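Local coordinates for lipoprotein (Actinomyces odontolyticus, PDB 3UP9) that probably binds L-methionine as a membrane-tethered receptor of the NlpA family and holds a selenomethionine in its pocket in this crystal, at residues V92-N95 / K96-S99; D139-I142 / N143-T146; V145-K149 / N150-R154; V191-P195 / V196-A200. All blocks are in the same frame, centred on the assembly; numbering follows the deposited sequence.

The four contacts are local turns in one chain. Contact 1 bends the chain as it leaves strand 91-93, on the way to strand 107-112. Contact 2 closes the end of the loop between strands 131-132 and 146-147. Contact 3 begins where contact 2 ends, since both include V145 and T146; it joins the small two-stranded sheet to edge strand 151-156, and I142 also packs on F153. Contact 4 leads from strand 191-192 to strand 201-207, from the five-stranded sheet to the seven-stranded one. Contacts 1 and 4 meet through the neighbouring strands 91-93 and 191-192. Contacts 1, 3 and 4 all reach the five-stranded sheet. None nests in another.

Contact 1. Residues V92-N95 / K96-S99; sequences VFSN and KHKS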
ATOM      1  N   VAL A  92       1.491  10.371   8.421  1.00 38.87           N
ATOM      2  CA  VAL A  92       2.642  10.756   9.195  1.00 38.92           C
ATOM      3  C   VAL A  92       2.296  10.271  10.582  1.00 39.57           C
ATOM      4  O   VAL A  92       1.191  10.534  11.103  1.00 40.34           O
ATOM      5  CB  VAL A  92       2.880  12.274   9.188  1.00 40.75           C
ATOM      6  CG1 VAL A  92       4.096  12.612  10.064  1.00 41.88           C
ATOM      7  CG2 VAL A  92       3.048  12.775   7.754  1.00 37.95           C
ATOM      8  N   PHE A  93       3.218   9.499  11.132  1.00 38.54           N
ATOM      9  CA  PHE A  93       3.103   8.950  12.447  1.00 38.77           C
ATOM     10  C   PHE A  93       4.263   9.402  13.273  1.00 37.31           C
ATOM     11  O   PHE A  93       5.278   9.823  12.748  1.00 37.89           O
ATOM     12  CB  PHE A  93       3.074   7.411  12.347  1.00 40.02           C
ATOM     13  CG  PHE A  93       1.879   6.886  11.591  1.00 39.36           C
ATOM     14  CD1 PHE A  93       1.901   6.754  10.208  1.00 38.62           C
ATOM     15  CD2 PHE A  93       0.714   6.556  12.258  1.00 41.04           C
ATOM     16  CE1 PHE A  93       0.796   6.265   9.514  1.00 37.20           C
ATOM     17  CE2 PHE A  93      -0.395   6.072  11.566  1.00 38.26           C
ATOM     18  CZ  PHE A  93      -0.339   5.900  10.201  1.00 38.48           C
ATOM     19  N   SER A  94       4.103   9.301  14.584  1.00 39.16           N
ATOM     20  CA  SER A  94       5.153   9.636  15.528  1.00 39.08           C
ATOM     21  C   SER A  94       4.843   8.992  16.883  1.00 40.97           C
ATOM     22  O   SER A  94       3.701   8.831  17.244  1.00 41.88           O
ATOM     23  CB  SER A  94       5.229  11.170  15.645  1.00 38.49           C
ATOM     24  OG  SER A  94       6.003  11.633  16.718  1.00 37.70           O
ATOM     25  N   ASN A  95       5.887   8.640  17.626  1.00 43.50           N
ATOM     26  CA  ASN A  95       5.753   8.344  19.044  1.00 45.05           C
ATOM     27  C   ASN A  95       6.279   9.458  19.954  1.00 46.44           C
ATOM     28  O   ASN A  95       6.245   9.291  21.183  1.00 46.19           O
ATOM     29  CB  ASN A  95       6.453   7.038  19.407  1.00 44.74           C
ATOM     30  CG  ASN A  95       5.774   5.831  18.831  1.00 44.60           C
ATOM     31  OD1 ASN A  95       4.593   5.848  18.488  1.00 48.81           O
ATOM     32  ND2 ASN A  95       6.524   4.789  18.686  1.00 43.32           N
ATOM     33  N   LYS A  96       6.769  10.569  19.372  1.00 45.45           N
ATOM     34  CA  LYS A  96       7.463  11.630  20.156  1.00 45.49           C
ATOM     35  C   LYS A  96       6.679  12.945  20.156  1.00 43.90           C
ATOM     36  O   LYS A  96       6.861  13.779  21.027  1.00 46.43           O
ATOM     37  CB  LYS A  96       8.950  11.838  19.681  1.00 47.05           C
ATOM     38  CG  LYS A  96       9.867  10.585  19.901  1.00 51.24           C
ATOM     39  CD  LYS A  96      11.308  10.632  19.291  1.00 54.02           C
ATOM     40  CE  LYS A  96      12.051   9.293  19.253  1.00 52.62           C
ATOM     41  NZ  LYS A  96      11.699   8.480  20.457  1.00 52.98           N
ATOM     42  N   HIS A  97       5.791  13.119  19.175  1.00 42.83           N
ATOM     43  CA  HIS A  97       5.037  14.360  18.952  1.00 41.37           C
ATOM     44  C   HIS A  97       3.627  14.031  18.454  1.00 41.30           C
ATOM     45  O   HIS A  97       3.383  12.950  17.877  1.00 38.36           O
ATOM     46  CB  HIS A  97       5.745  15.255  17.922  1.00 39.69           C
ATOM     47  CG  HIS A  97       7.236  15.404  18.132  1.00 39.34           C
ATOM     48  ND1 HIS A  97       7.760  16.189  19.111  1.00 41.69           N
ATOM     49  CD2 HIS A  97       8.313  14.840  17.456  1.00 39.10           C
ATOM     50  CE1 HIS A  97       9.131  16.107  19.079  1.00 42.43           C
ATOM     51  NE2 HIS A  97       9.475  15.274  18.065  1.00 40.12           N
ATOM     52  N   LYS A  98       2.702  14.973  18.647  1.00 42.07           N
ATOM     53  CA  LYS A  98       1.339  14.858  18.108  1.00 43.63           C
ATOM     54  C   LYS A  98       1.123  15.934  16.970  1.00 43.09           C
ATOM     55  O   LYS A  98       0.088  15.950  16.315  1.00 44.14           O
ATOM     56  CB  LYS A  98       0.308  14.977  19.246  1.00 45.52           C
ATOM     57  CG  LYS A  98      -0.472  13.749  19.781  1.00 46.89           C
ATOM     58  CD  LYS A  98       0.114  12.969  20.924  1.00 49.28           C
ATOM     59  CE  LYS A  98      -0.800  12.821  22.173  1.00 51.76           C
ATOM     60  NZ  LYS A  98      -1.940  11.897  22.209  1.00 49.55           N
ATOM     61  N   SER A  99       2.102  16.800  16.721  1.00 41.30           N
ATOM     62  CA  SER A  99       1.998  17.829  15.667  1.00 43.13           C
ATOM     63  C   SER A  99       3.289  17.874  14.877  1.00 44.74           C
ATOM     64  O   SER A  99       4.371  17.872  15.449  1.00 43.95           O
ATOM     65  CB  SER A  99       1.760  19.238  16.242  1.00 43.90           C
ATOM     66  OG  SER A  99       1.829  20.231  15.225  1.00 42.28           O
TER
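S94 carries OG opposite its own backbone N (chi1 168°), which swings the hydroxyl forward over the turn to K96 and H97. H97 in turn holds its ring beside its own backbone N, with CD2 4.0 Å from S94 OG. The hydroxyl takes two backbone N-H groups. K96 N lies 3.0 Å from S94 OG, and H97 N lies 2.9 Å from S94 OG with a more bent bond, 144° at the hydrogen. The bond to K96 N, two residues on, makes this an ST turn. It follows strand 91-93, which lies between strands 170-173 and 191-192 in the five-stranded mixed sheet. S94 OG has a third partner in D169 O, just before strand 170-173, so three bonds fix its position. The turn is also held from the side of H97. Its NE2 bonds to D169 OD1, and its ring lies against Y170 with the ring planes about 20° apart. S94 CB packs 3.4 Å from H97 O. The K96 chain runs the other way, with CB above one face of the H97 ring, near its rim, and NZ bonded to D166 O.

Contact 2. Residues D139-I142 / N143-T146; sequences DVNI and NTVT
The carbonyl oxygen N141 O is gripped by two backbone N-H groups, those of T144 and V145. T144 N lies 2.9 Å from N141 O and comes from above the carbonyl plane, not on a lone pair. V145 N is farther, 3.3 Å from N141 O, and approaches almost in line with the C=O bond. The first of these closes a type I beta turn with I142 and N143 at its corners. The N141 side chain adds to it: its OD1 lies 2.9 Å from N143 N, a weak, strongly bent bond with the pattern of an Asx turn. T144 fixes the approach to the turn. Its OG1 sits between its own backbone N and carbonyl carbon (chi1 78°), and from there gives its proton to D139 O at 2.7 Å, in the carbonyl plane and on a lone pair. N141 N makes a weak bond back to T144 OG1. The methyl T144 CG2 rests 3.4 Å from N141 OD1, the two side chains crossing at about a right angle. A valine in place of T144 has no hydroxyl, and D139 O would probably lose its short donor, leaving the chain at D139 freer to move. V140 CG1 meets V145 CG1 at 3.8 Å. Both valines also rest on L122 of helix 115-127 and on I133. Q118 of the same helix bonds through OE1 to I142 N, while the I142 side chain packs on F153 and E155 of strand 151-156.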
ATOM      1  N   ASP A 139      10.600  13.731 -11.528  1.00 85.57           N
ATOM      2  CA  ASP A 139      11.459  12.832 -10.746  1.00 82.95           C
ATOM      3  C   ASP A 139      11.628  13.240  -9.229  1.00 80.58           C
ATOM      4  O   ASP A 139      12.615  13.934  -8.870  1.00 87.49           O
ATOM      5  CB  ASP A 139      12.817  12.805 -11.440  1.00 93.22           C
ATOM      6  CG  ASP A 139      13.652  11.611 -11.039  1.00 97.10           C
ATOM      7  OD1 ASP A 139      13.063  10.529 -10.876  1.00101.65           O
ATOM      8  OD2 ASP A 139      14.890  11.745 -10.899  1.00101.22           O
ATOM      9  N   VAL A 140      10.685  12.815  -8.361  1.00 62.58           N
ATOM     10  CA  VAL A 140      10.543  13.324  -6.963  1.00 58.74           C
ATOM     11  C   VAL A 140      11.103  12.382  -5.865  1.00 55.83           C
ATOM     12  O   VAL A 140      10.530  11.310  -5.555  1.00 52.87           O
ATOM     13  CB  VAL A 140       9.059  13.660  -6.616  1.00 55.46           C
ATOM     14  CG1 VAL A 140       8.922  14.243  -5.210  1.00 52.01           C
ATOM     15  CG2 VAL A 140       8.450  14.593  -7.656  1.00 52.57           C
ATOM     16  N   ASN A 141      12.206  12.813  -5.259  1.00 54.32           N
ATOM     17  CA  ASN A 141      12.914  12.041  -4.237  1.00 52.94           C
ATOM     18  C   ASN A 141      13.631  12.928  -3.178  1.00 52.95           C
ATOM     19  O   ASN A 141      13.707  14.142  -3.336  1.00 55.45           O
ATOM     20  CB  ASN A 141      13.859  11.033  -4.918  1.00 52.23           C
ATOM     21  CG  ASN A 141      15.046  11.689  -5.637  1.00 52.98           C
ATOM     22  OD1 ASN A 141      15.769  12.538  -5.081  1.00 55.22           O
ATOM     23  ND2 ASN A 141      15.267  11.263  -6.872  1.00 52.60           N
ATOM     24  N   ILE A 142      14.135  12.336  -2.098  1.00 52.63           N
ATOM     25  CA  ILE A 142      14.766  13.135  -1.040  1.00 52.72           C
ATOM     26  C   ILE A 142      15.893  14.069  -1.493  1.00 57.15           C
ATOM     27  O   ILE A 142      16.076  15.129  -0.860  1.00 55.00           O
ATOM     28  CB  ILE A 142      15.207  12.313   0.211  1.00 50.95           C
ATOM     29  CG1 ILE A 142      16.291  11.250  -0.088  1.00 52.01           C
ATOM     30  CG2 ILE A 142      13.975  11.749   0.899  1.00 46.13           C
ATOM     31  CD1 ILE A 142      16.801  10.483   1.143  1.00 49.35           C
ATOM     32  N   ASN A 143      16.606  13.719  -2.588  1.00 60.52           N
ATOM     33  CA  ASN A 143      17.645  14.603  -3.182  1.00 60.00           C
ATOM     34  C   ASN A 143      17.142  15.665  -4.165  1.00 61.92           C
ATOM     35  O   ASN A 143      17.925  16.532  -4.521  1.00 66.69           O
ATOM     36  CB  ASN A 143      18.747  13.805  -3.913  1.00 61.13           C
ATOM     37  CG  ASN A 143      19.290  12.662  -3.090  1.00 61.86           C
ATOM     38  OD1 ASN A 143      19.669  12.818  -1.919  1.00 59.06           O
ATOM     39  ND2 ASN A 143      19.293  11.481  -3.687  1.00 63.07           N
ATOM     40  N   THR A 144      15.890  15.613  -4.639  1.00 60.69           N
ATOM     41  CA  THR A 144      15.403  16.624  -5.612  1.00 59.64           C
ATOM     42  C   THR A 144      14.363  17.612  -5.060  1.00 58.84           C
ATOM     43  O   THR A 144      14.048  18.580  -5.728  1.00 60.15           O
ATOM     44  CB  THR A 144      14.907  15.990  -6.958  1.00 58.66           C
ATOM     45  OG1 THR A 144      13.601  15.431  -6.795  1.00 56.12           O
ATOM     46  CG2 THR A 144      15.879  14.911  -7.466  1.00 56.36           C
ATOM     47  N   VAL A 145      13.842  17.383  -3.851  1.00 58.99           N
ATOM     48  CA  VAL A 145      12.897  18.327  -3.208  1.00 57.04           C
ATOM     49  C   VAL A 145      13.708  19.380  -2.413  1.00 59.52           C
ATOM     50  O   VAL A 145      14.911  19.183  -2.210  1.00 60.14           O
ATOM     51  CB  VAL A 145      11.863  17.592  -2.351  1.00 54.13           C
ATOM     52  CG1 VAL A 145      11.102  16.634  -3.245  1.00 51.03           C
ATOM     53  CG2 VAL A 145      12.515  16.862  -1.176  1.00 51.48           C
ATOM     54  N   THR A 146      13.108  20.522  -2.055  1.00 56.74           N
ATOM     55  CA  THR A 146      13.818  21.555  -1.288  1.00 57.05           C
ATOM     56  C   THR A 146      13.184  21.550   0.072  1.00 55.52           C
ATOM     57  O   THR A 146      11.978  21.668   0.171  1.00 55.80           O
ATOM     58  CB  THR A 146      13.685  22.999  -1.861  1.00 59.00           C
ATOM     59  OG1 THR A 146      14.124  23.019  -3.215  1.00 59.68           O
ATOM     60  CG2 THR A 146      14.498  24.028  -1.036  1.00 56.64           C
TER

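Contact 3. Residues V145-K149 / N150-R154; sequences VTKLK and NFDFR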
ATOM      1  N   VAL A 145      13.842  17.383  -3.851  1.00 58.99           N
ATOM      2  CA  VAL A 145      12.897  18.327  -3.208  1.00 57.04           C
ATOM      3  C   VAL A 145      13.708  19.380  -2.413  1.00 59.52           C
ATOM      4  O   VAL A 145      14.911  19.183  -2.210  1.00 60.14           O
ATOM      5  CB  VAL A 145      11.863  17.592  -2.351  1.00 54.13           C
ATOM      6  CG1 VAL A 145      11.102  16.634  -3.245  1.00 51.03           C
ATOM      7  CG2 VAL A 145      12.515  16.862  -1.176  1.00 51.48           C
ATOM      8  N   THR A 146      13.108  20.522  -2.055  1.00 56.74           N
ATOM      9  CA  THR A 146      13.818  21.555  -1.288  1.00 57.05           C
ATOM     10  C   THR A 146      13.184  21.550   0.072  1.00 55.52           C
ATOM     11  O   THR A 146      11.978  21.668   0.171  1.00 55.80           O
ATOM     12  CB  THR A 146      13.685  22.999  -1.861  1.00 59.00           C
ATOM     13  OG1 THR A 146      14.124  23.019  -3.215  1.00 59.68           O
ATOM     14  CG2 THR A 146      14.498  24.028  -1.036  1.00 56.64           C
ATOM     15  N   LYS A 147      13.997  21.429   1.111  1.00 55.65           N
ATOM     16  CA  LYS A 147      13.510  21.354   2.484  1.00 54.83           C
ATOM     17  C   LYS A 147      13.170  22.766   2.890  1.00 55.29           C
ATOM     18  O   LYS A 147      13.933  23.675   2.614  1.00 57.49           O
ATOM     19  CB  LYS A 147      14.570  20.682   3.388  1.00 54.40           C
ATOM     20  CG  LYS A 147      14.417  19.155   3.450  1.00 53.50           C
ATOM     21  CD  LYS A 147      15.694  18.320   3.380  1.00 55.14           C
ATOM     22  CE  LYS A 147      16.767  18.749   4.361  1.00 55.73           C
ATOM     23  NZ  LYS A 147      17.699  17.607   4.530  1.00 57.02           N
ATOM     24  N   LEU A 148      11.994  22.983   3.477  1.00 57.28           N
ATOM     25  CA  LEU A 148      11.587  24.368   3.868  1.00 58.25           C
ATOM     26  C   LEU A 148      11.748  24.651   5.367  1.00 58.93           C
ATOM     27  O   LEU A 148      11.547  25.780   5.804  1.00 62.36           O
ATOM     28  CB  LEU A 148      10.179  24.710   3.368  1.00 55.77           C
ATOM     29  CG  LEU A 148       9.967  24.709   1.842  1.00 55.69           C
ATOM     30  CD1 LEU A 148       8.470  24.785   1.531  1.00 55.48           C
ATOM     31  CD2 LEU A 148      10.708  25.830   1.173  1.00 56.67           C
ATOM     32  N   LYS A 149      12.151  23.638   6.137  1.00 59.27           N
ATOM     33  CA  LYS A 149      12.573  23.789   7.541  1.00 59.45           C
ATOM     34  C   LYS A 149      13.847  22.949   7.684  1.00 59.42           C
ATOM     35  O   LYS A 149      14.157  22.146   6.823  1.00 61.44           O
ATOM     36  CB  LYS A 149      11.468  23.302   8.507  1.00 59.06           C
ATOM     37  CG  LYS A 149      10.109  24.006   8.368  1.00 61.24           C
ATOM     38  CD  LYS A 149      10.116  25.456   8.919  1.00 65.32           C
ATOM     39  CE  LYS A 149       8.836  26.283   8.656  1.00 66.14           C
ATOM     40  NZ  LYS A 149       7.712  26.166   9.636  1.00 64.99           N
ATOM     41  N   ASN A 150      14.612  23.134   8.743  1.00 63.23           N
ATOM     42  CA  ASN A 150      15.848  22.380   8.917  1.00 62.68           C
ATOM     43  C   ASN A 150      15.619  21.023   9.606  1.00 59.24           C
ATOM     44  O   ASN A 150      15.451  20.941  10.822  1.00 56.50           O
ATOM     45  CB  ASN A 150      16.877  23.196   9.700  1.00 67.09           C
ATOM     46  CG  ASN A 150      18.212  22.475   9.800  1.00 71.61           C
ATOM     47  OD1 ASN A 150      18.595  22.008  10.865  1.00 72.65           O
ATOM     48  ND2 ASN A 150      18.902  22.336   8.669  1.00 78.15           N
ATOM     49  N   PHE A 151      15.602  19.962   8.811  1.00 54.47           N
ATOM     50  CA  PHE A 151      15.509  18.612   9.324  1.00 52.11           C
ATOM     51  C   PHE A 151      16.238  17.677   8.328  1.00 53.63           C
ATOM     52  O   PHE A 151      16.644  18.125   7.270  1.00 57.92           O
ATOM     53  CB  PHE A 151      14.028  18.228   9.478  1.00 48.83           C
ATOM     54  CG  PHE A 151      13.309  18.055   8.153  1.00 45.81           C
ATOM     55  CD1 PHE A 151      12.748  19.145   7.490  1.00 45.08           C
ATOM     56  CD2 PHE A 151      13.216  16.814   7.560  1.00 43.96           C
ATOM     57  CE1 PHE A 151      12.126  18.978   6.262  1.00 44.73           C
ATOM     58  CE2 PHE A 151      12.606  16.648   6.307  1.00 42.63           C
ATOM     59  CZ  PHE A 151      12.077  17.727   5.662  1.00 42.25           C
ATOM     60  N   ASP A 152      16.391  16.394   8.660  1.00 53.83           N
ATOM     61  CA  ASP A 152      16.934  15.376   7.765  1.00 54.13           C
ATOM     62  C   ASP A 152      15.944  14.249   7.538  1.00 51.67           C
ATOM     63  O   ASP A 152      15.295  13.783   8.478  1.00 48.90           O
ATOM     64  CB  ASP A 152      18.220  14.786   8.355  1.00 57.86           C
ATOM     65  CG  ASP A 152      19.275  15.833   8.553  1.00 63.31           C
ATOM     66  OD1 ASP A 152      19.486  16.633   7.619  1.00 64.76           O
ATOM     67  OD2 ASP A 152      19.871  15.882   9.645  1.00 71.41           O
ATOM     68  N   PHE A 153      15.836  13.804   6.291  1.00 50.58           N
ATOM     69  CA  PHE A 153      15.157  12.558   6.009  1.00 50.89           C
ATOM     70  C   PHE A 153      16.054  11.380   6.323  1.00 50.23           C
ATOM     71  O   PHE A 153      17.268  11.445   6.162  1.00 54.35           O
ATOM     72  CB  PHE A 153      14.761  12.468   4.550  1.00 50.44           C
ATOM     73  CG  PHE A 153      13.651  13.396   4.152  1.00 48.67           C
ATOM     74  CD1 PHE A 153      12.359  13.114   4.501  1.00 46.25           C
ATOM     75  CD2 PHE A 153      13.912  14.521   3.369  1.00 49.76           C
ATOM     76  CE1 PHE A 153      11.335  13.961   4.120  1.00 46.31           C
ATOM     77  CE2 PHE A 153      12.889  15.355   2.961  1.00 48.33           C
ATOM     78  CZ  PHE A 153      11.599  15.072   3.351  1.00 47.97           C
ATOM     79  N   ARG A 154      15.466  10.301   6.785  1.00 49.20           N
ATOM     80  CA  ARG A 154      16.225   9.050   6.908  1.00 50.28           C
ATOM     81  C   ARG A 154      15.478   7.943   6.213  1.00 47.36           C
ATOM     82  O   ARG A 154      14.370   7.577   6.619  1.00 45.00           O
ATOM     83  CB  ARG A 154      16.453   8.671   8.367  1.00 52.27           C
ATOM     84  CG  ARG A 154      17.206   9.706   9.139  1.00 54.96           C
ATOM     85  CD  ARG A 154      18.649   9.761   8.734  1.00 60.89           C
ATOM     86  NE  ARG A 154      19.300  10.347   9.884  1.00 68.23           N
ATOM     87  CZ  ARG A 154      19.694   9.663  10.962  1.00 70.08           C
ATOM     88  NH1 ARG A 154      19.594   8.317  11.038  1.00 66.90           N
ATOM     89  NH2 ARG A 154      20.223  10.346  11.964  1.00 72.36           N
TER
HETATM   90  O   HOH W   1      17.547  15.099   4.119  1.00 39.50           O
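A bend between two sheets brings K147 of strand 146-147 against F151 and F153 of strand 151-156. The methylenes of K147 do the packing. K147 CG lies 3.5 Å from F151 CZ, and K147 CD is 4.1 Å from F153 CE2. Bends at chi2 (138°) and chi3 (51°) lay the methylenes along the rings and turn the ammonium toward the second strand. There NZ makes a weak bond to F151 O at 3.0 Å. A salt bridge from K147 NZ to D152 OD1, at 3.7 Å, is long and probably adds little. A water accepts from F153 N, 3.1 Å from the water oxygen; it also lies beside K147 NZ, but so close that this bond is doubtful. Strand 146-147 pairs with 131-132 in a small antiparallel sheet, whereas 151-156 is the edge of the five-stranded sheet beside 107-112. With an alanine here in place of K147, F151 O and D152 would probably lose their ammonium partner and the F151 ring some of its cover. The two rings make a T-shaped stack: F151 CE2 stands 3.4 Å above the face of F153, over its centre. V145 CG2 touches F153 CE2 more loosely, at 4.4 Å. F151 also meets L103, V131 and I109, and F153 meets L122, L125 and I111.

Contact 4. Residues V191-P195 / V196-A200; sequences VVESP and VDNPA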
ATOM      1  N   VAL A 191      -0.991  13.518  10.365  1.00 37.23           N
ATOM      2  CA  VAL A 191      -1.349  14.148   9.084  1.00 39.18           C
ATOM      3  C   VAL A 191      -1.883  12.955   8.276  1.00 38.03           C
ATOM      4  O   VAL A 191      -1.318  11.851   8.357  1.00 36.94           O
ATOM      5  CB  VAL A 191      -0.103  14.738   8.359  1.00 39.06           C
ATOM      6  CG1 VAL A 191      -0.399  15.281   6.955  1.00 37.23           C
ATOM      7  CG2 VAL A 191       0.552  15.773   9.225  1.00 41.15           C
ATOM      8  N   VAL A 192      -2.976  13.143   7.564  1.00 36.86           N
ATOM      9  CA  VAL A 192      -3.625  12.050   6.849  1.00 36.97           C
ATOM     10  C   VAL A 192      -3.772  12.540   5.399  1.00 39.00           C
ATOM     11  O   VAL A 192      -4.296  13.609   5.168  1.00 40.66           O
ATOM     12  CB  VAL A 192      -5.033  11.745   7.418  1.00 36.74           C
ATOM     13  CG1 VAL A 192      -5.685  10.617   6.612  1.00 35.63           C
ATOM     14  CG2 VAL A 192      -4.995  11.503   8.946  1.00 37.08           C
ATOM     15  N   GLU A 193      -3.296  11.761   4.440  1.00 40.61           N
ATOM     16  CA  GLU A 193      -3.429  12.008   3.025  1.00 40.87           C
ATOM     17  C   GLU A 193      -4.909  12.051   2.643  1.00 43.70           C
ATOM     18  O   GLU A 193      -5.692  11.253   3.123  1.00 42.85           O
ATOM     19  CB  GLU A 193      -2.773  10.842   2.301  1.00 42.37           C
ATOM     20  CG  GLU A 193      -2.492  11.018   0.818  1.00 43.47           C
ATOM     21  CD  GLU A 193      -2.015   9.712   0.179  1.00 42.01           C
ATOM     22  OE1 GLU A 193      -2.693   8.694   0.425  1.00 38.23           O
ATOM     23  OE2 GLU A 193      -1.029   9.726  -0.601  1.00 41.91           O
ATOM     24  N   SER A 194      -5.289  13.018   1.805  1.00 45.41           N
ATOM     25  CA  SER A 194      -6.662  13.147   1.365  1.00 46.56           C
ATOM     26  C   SER A 194      -7.123  11.940   0.560  1.00 46.20           C
ATOM     27  O   SER A 194      -6.362  11.430  -0.235  1.00 47.28           O
ATOM     28  CB  SER A 194      -6.833  14.407   0.547  1.00 46.42           C
ATOM     29  OG  SER A 194      -7.928  14.268  -0.323  1.00 48.81           O
ATOM     30  N   PRO A 195      -8.366  11.476   0.782  1.00 47.91           N
ATOM     31  CA  PRO A 195      -8.885  10.403  -0.063  1.00 51.93           C
ATOM     32  C   PRO A 195      -9.564  10.844  -1.396  1.00 53.89           C
ATOM     33  O   PRO A 195     -10.053  10.007  -2.122  1.00 60.82           O
ATOM     34  CB  PRO A 195      -9.914   9.742   0.857  1.00 51.38           C
ATOM     35  CG  PRO A 195     -10.436  10.857   1.737  1.00 50.69           C
ATOM     36  CD  PRO A 195      -9.420  11.987   1.688  1.00 49.99           C
ATOM     37  N   VAL A 196      -9.580  12.136  -1.703  1.00 55.23           N
ATOM     38  CA  VAL A 196     -10.335  12.700  -2.799  1.00 55.84           C
ATOM     39  C   VAL A 196      -9.379  12.771  -3.991  1.00 57.66           C
ATOM     40  O   VAL A 196      -8.282  13.315  -3.890  1.00 59.11           O
ATOM     41  CB  VAL A 196     -10.918  14.134  -2.419  1.00 55.74           C
ATOM     42  CG1 VAL A 196     -11.312  14.940  -3.666  1.00 52.14           C
ATOM     43  CG2 VAL A 196     -12.105  13.995  -1.448  1.00 54.76           C
ATOM     44  N   ASP A 197      -9.794  12.216  -5.126  1.00 61.20           N
ATOM     45  CA  ASP A 197      -8.949  12.156  -6.327  1.00 61.24           C
ATOM     46  C   ASP A 197      -7.542  11.553  -6.037  1.00 52.58           C
ATOM     47  O   ASP A 197      -6.532  12.054  -6.512  1.00 52.97           O
ATOM     48  CB  ASP A 197      -8.863  13.541  -7.008  1.00 68.35           C
ATOM     49  CG  ASP A 197     -10.166  13.925  -7.766  1.00 78.51           C
ATOM     50  OD1 ASP A 197     -11.176  14.307  -7.124  1.00 89.77           O
ATOM     51  OD2 ASP A 197     -10.178  13.876  -9.017  1.00 87.83           O
ATOM     52  N   ASN A 198      -7.496  10.499  -5.222  1.00 46.17           N
ATOM     53  CA  ASN A 198      -6.237   9.879  -4.827  1.00 43.77           C
ATOM     54  C   ASN A 198      -5.956   8.711  -5.792  1.00 41.95           C
ATOM     55  O   ASN A 198      -6.774   7.809  -5.907  1.00 40.52           O
ATOM     56  CB  ASN A 198      -6.331   9.409  -3.374  1.00 43.08           C
ATOM     57  CG  ASN A 198      -5.012   9.008  -2.795  1.00 41.36           C
ATOM     58  OD1 ASN A 198      -4.166   8.455  -3.478  1.00 42.35           O
ATOM     59  ND2 ASN A 198      -4.837   9.264  -1.514  1.00 41.44           N
ATOM     60  N   PRO A 199      -4.827   8.755  -6.544  1.00 41.62           N
ATOM     61  CA  PRO A 199      -4.646   7.658  -7.512  1.00 40.66           C
ATOM     62  C   PRO A 199      -4.112   6.347  -6.928  1.00 38.13           C
ATOM     63  O   PRO A 199      -4.107   5.339  -7.667  1.00 35.16           O
ATOM     64  CB  PRO A 199      -3.668   8.250  -8.547  1.00 40.52           C
ATOM     65  CG  PRO A 199      -2.832   9.164  -7.726  1.00 42.08           C
ATOM     66  CD  PRO A 199      -3.814   9.808  -6.746  1.00 41.86           C
ATOM     67  N   ALA A 200      -3.741   6.344  -5.635  1.00 36.14           N
ATOM     68  CA  ALA A 200      -3.088   5.189  -5.018  1.00 35.67           C
ATOM     69  C   ALA A 200      -4.044   4.090  -4.579  1.00 37.13           C
ATOM     70  O   ALA A 200      -3.952   3.573  -3.435  1.00 37.51           O
ATOM     71  CB  ALA A 200      -2.186   5.610  -3.845  1.00 34.81           C
TER
HETATM   72  O   HOH W   2      -1.634   9.312  -3.613  1.00 46.35           O
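The tight part of this loop is the amide of N198, pinned between E193 and S194, while P195 and V196 form its exposed outer bend. N198 sets CG opposite its backbone N (chi1 -169°), which carries ND2 toward E193 and the S194 carbonyl. ND2 then gives two bonds: to E193 OE1 at 2.9 Å and to S194 O, also 2.9 Å from N198 ND2. E193 OE1 is met from above its carboxylate plane, and the carboxylate and amide planes stand 83° apart. The other end of the amide is used as well. N198 OD1 accepts from A200 N at 3.0 Å, an Asx turn, and a water 2.7 Å from N198 OD1 donates to it and to E193 OE2. Both amide ends are thus held, so its rotation is fixed. The loop runs from strand 191-192 to strand 201-207, between the two larger sheets, consistent with a crossing between the lobes of a periplasmic-binding-protein fold. E193 OE2 also forms a salt bridge with R120, which lines the selenomethionine pocket, and OE1 takes a bond from L90 N. On the exposed side the bend has a nearly straight bond (168°), V196 N to S194 OG at 3.0 Å, an ST turn.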